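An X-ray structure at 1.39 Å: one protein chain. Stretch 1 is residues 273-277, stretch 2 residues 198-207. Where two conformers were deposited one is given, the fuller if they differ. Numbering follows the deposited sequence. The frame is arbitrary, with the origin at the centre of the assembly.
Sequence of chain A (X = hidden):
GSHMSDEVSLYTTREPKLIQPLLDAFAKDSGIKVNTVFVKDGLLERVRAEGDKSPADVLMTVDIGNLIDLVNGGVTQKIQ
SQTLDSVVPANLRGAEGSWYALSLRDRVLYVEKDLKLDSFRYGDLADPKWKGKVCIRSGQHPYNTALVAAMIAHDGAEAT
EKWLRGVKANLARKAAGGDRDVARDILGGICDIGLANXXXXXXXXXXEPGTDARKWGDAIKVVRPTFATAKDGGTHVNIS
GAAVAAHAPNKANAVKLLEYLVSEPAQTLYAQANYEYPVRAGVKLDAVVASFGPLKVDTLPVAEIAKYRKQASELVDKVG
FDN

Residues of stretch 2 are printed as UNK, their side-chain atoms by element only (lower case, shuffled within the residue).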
# COMPACT_ATOMS: atom_id res chain seq x y z
N ALA A 273 -6.91 -4.08 10.56
CA ALA A 273 -6.99 -2.75 11.14
C ALA A 273 -7.25 -1.66 10.10
O ALA A 273 -8.02 -0.76 10.40
CB ALA A 273 -5.75 -2.42 11.93
N ASN A 274 -6.59 -1.71 8.92
CA ASN A 274 -6.86 -0.73 7.86
C ASN A 274 -7.43 -1.42 6.63
O ASN A 274 -7.37 -0.86 5.56
CB ASN A 274 -5.60 0.08 7.44
CG ASN A 274 -5.91 1.26 6.50
OD1 ASN A 274 -6.86 1.99 6.71
ND2 ASN A 274 -5.09 1.42 5.44
N TYR A 275 -8.00 -2.62 6.79
CA TYR A 275 -8.63 -3.40 5.72
C TYR A 275 -7.68 -3.68 4.56
O TYR A 275 -8.09 -3.74 3.42
CB TYR A 275 -9.91 -2.74 5.22
CG TYR A 275 -10.96 -2.69 6.30
CD1 TYR A 275 -11.37 -1.49 6.87
CD2 TYR A 275 -11.56 -3.85 6.75
CE1 TYR A 275 -12.33 -1.46 7.86
CE2 TYR A 275 -12.50 -3.83 7.74
CZ TYR A 275 -12.89 -2.65 8.28
OH TYR A 275 -13.86 -2.67 9.26
N GLU A 276 -6.40 -3.83 4.88
CA GLU A 276 -5.37 -4.16 3.93
C GLU A 276 -5.28 -5.68 3.78
O GLU A 276 -6.05 -6.43 4.40
CB GLU A 276 -4.04 -3.55 4.37
CG GLU A 276 -4.04 -2.03 4.24
CD GLU A 276 -2.89 -1.36 4.93
OE1 GLU A 276 -2.14 -2.02 5.69
OE2 GLU A 276 -2.78 -0.13 4.77
N TYR A 277 -4.41 -6.11 2.87
CA TYR A 277 -4.25 -7.54 2.60
C TYR A 277 -2.99 -8.00 3.31
O TYR A 277 -1.94 -7.40 3.15
CB TYR A 277 -4.18 -7.76 1.08
CG TYR A 277 -4.58 -9.16 0.63
CD1 TYR A 277 -5.87 -9.43 0.16
CD2 TYR A 277 -3.68 -10.22 0.70
CE1 TYR A 277 -6.23 -10.69 -0.25
CE2 TYR A 277 -4.06 -11.50 0.31
CZ TYR A 277 -5.33 -11.72 -0.17
OH TYR A 277 -5.70 -13.00 -0.56
N UNK A 198 -8.03 -0.66 -2.78
CA UNK A 198 -9.04 -1.60 -2.35
C UNK A 198 -9.43 -1.44 -0.89
O UNK A 198 -10.57 -1.61 -0.50
c UNK A 198 -8.53 -3.00 -2.57
N UNK A 199 -8.46 -1.28 0.05
CA UNK A 199 -8.79 -1.00 1.58
C UNK A 199 -9.87 0.11 1.80
O UNK A 199 -10.67 0.06 2.77
c UNK A 199 -5.52 0.58 1.57
c UNK A 199 -6.71 0.58 2.25
c UNK A 199 -7.53 -0.72 2.54
c UNK A 199 -5.36 2.94 1.82
c UNK A 199 -7.18 1.78 2.71
c UNK A 199 -4.85 1.82 1.31
o UNK A 199 -4.63 4.08 1.52
c UNK A 199 -6.51 2.95 2.49
N UNK A 200 -9.91 1.12 0.95
CA UNK A 200 -10.96 2.10 1.19
C UNK A 200 -12.36 1.49 1.00
O UNK A 200 -13.32 1.93 1.65
c UNK A 200 -10.85 3.30 0.30
c UNK A 200 -8.35 5.61 1.94
c UNK A 200 -9.63 4.14 0.54
c UNK A 200 -8.62 4.26 -0.43
c UNK A 200 -9.45 4.83 1.73
o UNK A 200 -6.28 6.49 1.20
c UNK A 200 -7.39 5.71 0.96
c UNK A 200 -7.51 5.03 -0.21
N UNK A 201 -12.47 0.49 0.14
CA UNK A 201 -13.73 -0.22 -0.07
C UNK A 201 -14.00 -1.10 1.17
O UNK A 201 -15.15 -1.25 1.57
c UNK A 201 -13.72 -1.04 -1.37
c UNK A 201 -13.32 -0.17 -2.54
c UNK A 201 -15.09 -1.70 -1.59
N UNK A 202 -12.96 -1.67 1.78
CA UNK A 202 -13.09 -2.31 3.08
C UNK A 202 -13.70 -1.36 4.10
O UNK A 202 -14.64 -1.73 4.81
N UNK A 203 -13.23 -0.12 4.17
CA UNK A 203 -13.80 0.87 5.08
C UNK A 203 -15.24 1.19 4.73
O UNK A 203 -16.10 1.16 5.59
c UNK A 203 -10.32 1.90 7.52
n UNK A 203 -9.59 1.82 6.43
c UNK A 203 -12.97 2.15 5.05
c UNK A 203 -10.40 1.91 5.33
n UNK A 203 -11.59 2.03 7.16
c UNK A 203 -11.67 2.04 5.78
N UNK A 204 -15.52 1.49 3.48
CA UNK A 204 -16.84 1.95 3.11
C UNK A 204 -17.93 0.88 3.25
O UNK A 204 -19.01 1.16 3.78
c UNK A 204 -16.84 2.51 1.71
c UNK A 204 -16.05 3.83 1.56
c UNK A 204 -15.04 3.46 -0.98
s UNK A 204 -16.12 4.56 -0.10
N UNK A 205 -17.64 -0.32 2.78
CA UNK A 205 -18.62 -1.40 2.82
C UNK A 205 -18.85 -1.92 4.24
O UNK A 205 -19.94 -2.45 4.54
c UNK A 205 -18.46 -3.01 -2.02
n UNK A 205 -19.91 -3.09 -2.34
c UNK A 205 -18.26 -2.53 1.87
c UNK A 205 -18.15 -3.33 -0.54
c UNK A 205 -18.44 -2.17 0.41
N UNK A 206 -17.86 -1.75 5.11
CA UNK A 206 -18.02 -2.10 6.52
C UNK A 206 -18.65 -0.99 7.35
O UNK A 206 -18.97 -1.21 8.53
n UNK A 206 -15.25 -4.19 6.15
c UNK A 206 -16.69 -2.53 7.13
c UNK A 206 -16.36 -3.97 6.85
o UNK A 206 -17.09 -4.88 7.25
N UNK A 207 -18.83 0.18 6.76
CA UNK A 207 -19.52 1.26 7.46
C UNK A 207 -20.99 0.89 7.67
O UNK A 207 -21.58 0.12 6.91
c UNK A 207 -19.39 2.59 6.71

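Position 198 carries a single side-chain carbon, its CB, 6.1 Å from Y275 O and so out of contact with stretch 1. One carbon means alanine, A198, a compact residue suited to a buried place.

At position 199 one carbon leads to a six-carbon ring bearing an oxygen. Its CB lies 3.0 Å from N274 O and 3.2 Å from Y275 O, while N274 ND2 sits over one face of the ring. This is tyrosine, Y199, with chi1 in the p well. The flat ring offers N274 a surface to pack on, and Y199 CA is 3.4 Å from Y275 O, a CA-H...O contact.

Position 200 has the same makeup, so it is also tyrosine. The CA-to-CB bond of Y200 points away from stretch 1, and its OH lies 2.9 Å from Y199 OH; the long ring carries this hydroxyl out to where it is hydrogen-bonded elsewhere in the structure.

Position 201 shows one carbon carrying two more: valine. V201 points away, its branched apolar side chain buried.

Position 202 has no side-chain atoms and is therefore glycine. The bare backbone of G202 lets Y275 come close, with G202 C over one face of the tyrosine ring, 3.6 Å from Y275 CD1. A CB in ideal position would stand 2.5 Å from Y275 CB, a clash.

At position 203 a carbon bears a five-membered ring of three carbons and two nitrogens, one nitrogen 2.7 Å from N274 OD1. This is histidine, H203. Its NE2 donates a hydrogen bond to that oxygen at 161°, while its ring face receives the edge of Y275.

Position 204 has an unbranched chain of two carbons, sulfur and a carbon: methionine. M204 points away, its flexible apolar chain buried.

Position 205 has four carbons in a row ending in nitrogen, hence lysine. K205 makes no contact with stretch 1; its long chain with a charged end suits a partly exposed site, and its amino group is hydrogen-bonded elsewhere in the structure.

Position 206 has two carbons, the second carrying an oxygen and a nitrogen: asparagine. N206 ND2 donates to G202 O at 2.9 Å and lies 3.2 Å from Y275 CE2, so its amide serves the helix while packing beside the aromatic ring.

Position 207 has one carbon, alanine; A207 lies beyond the helix, without contact, its small methyl asking little room in the partly exposed loop.

The contact centres on Y275, which packs against Y199, G202, H203 and N206. Its ring meets that of H203 edge-to-face, with planes at 89° and centroids 4.8 Å apart. N274 adds the direct hydrogen bond, and its ND2, held by E276 OE2 at 2.9 Å, rests over Y199.

Stretch 2, residues 198-207: AYYVGHMKNA
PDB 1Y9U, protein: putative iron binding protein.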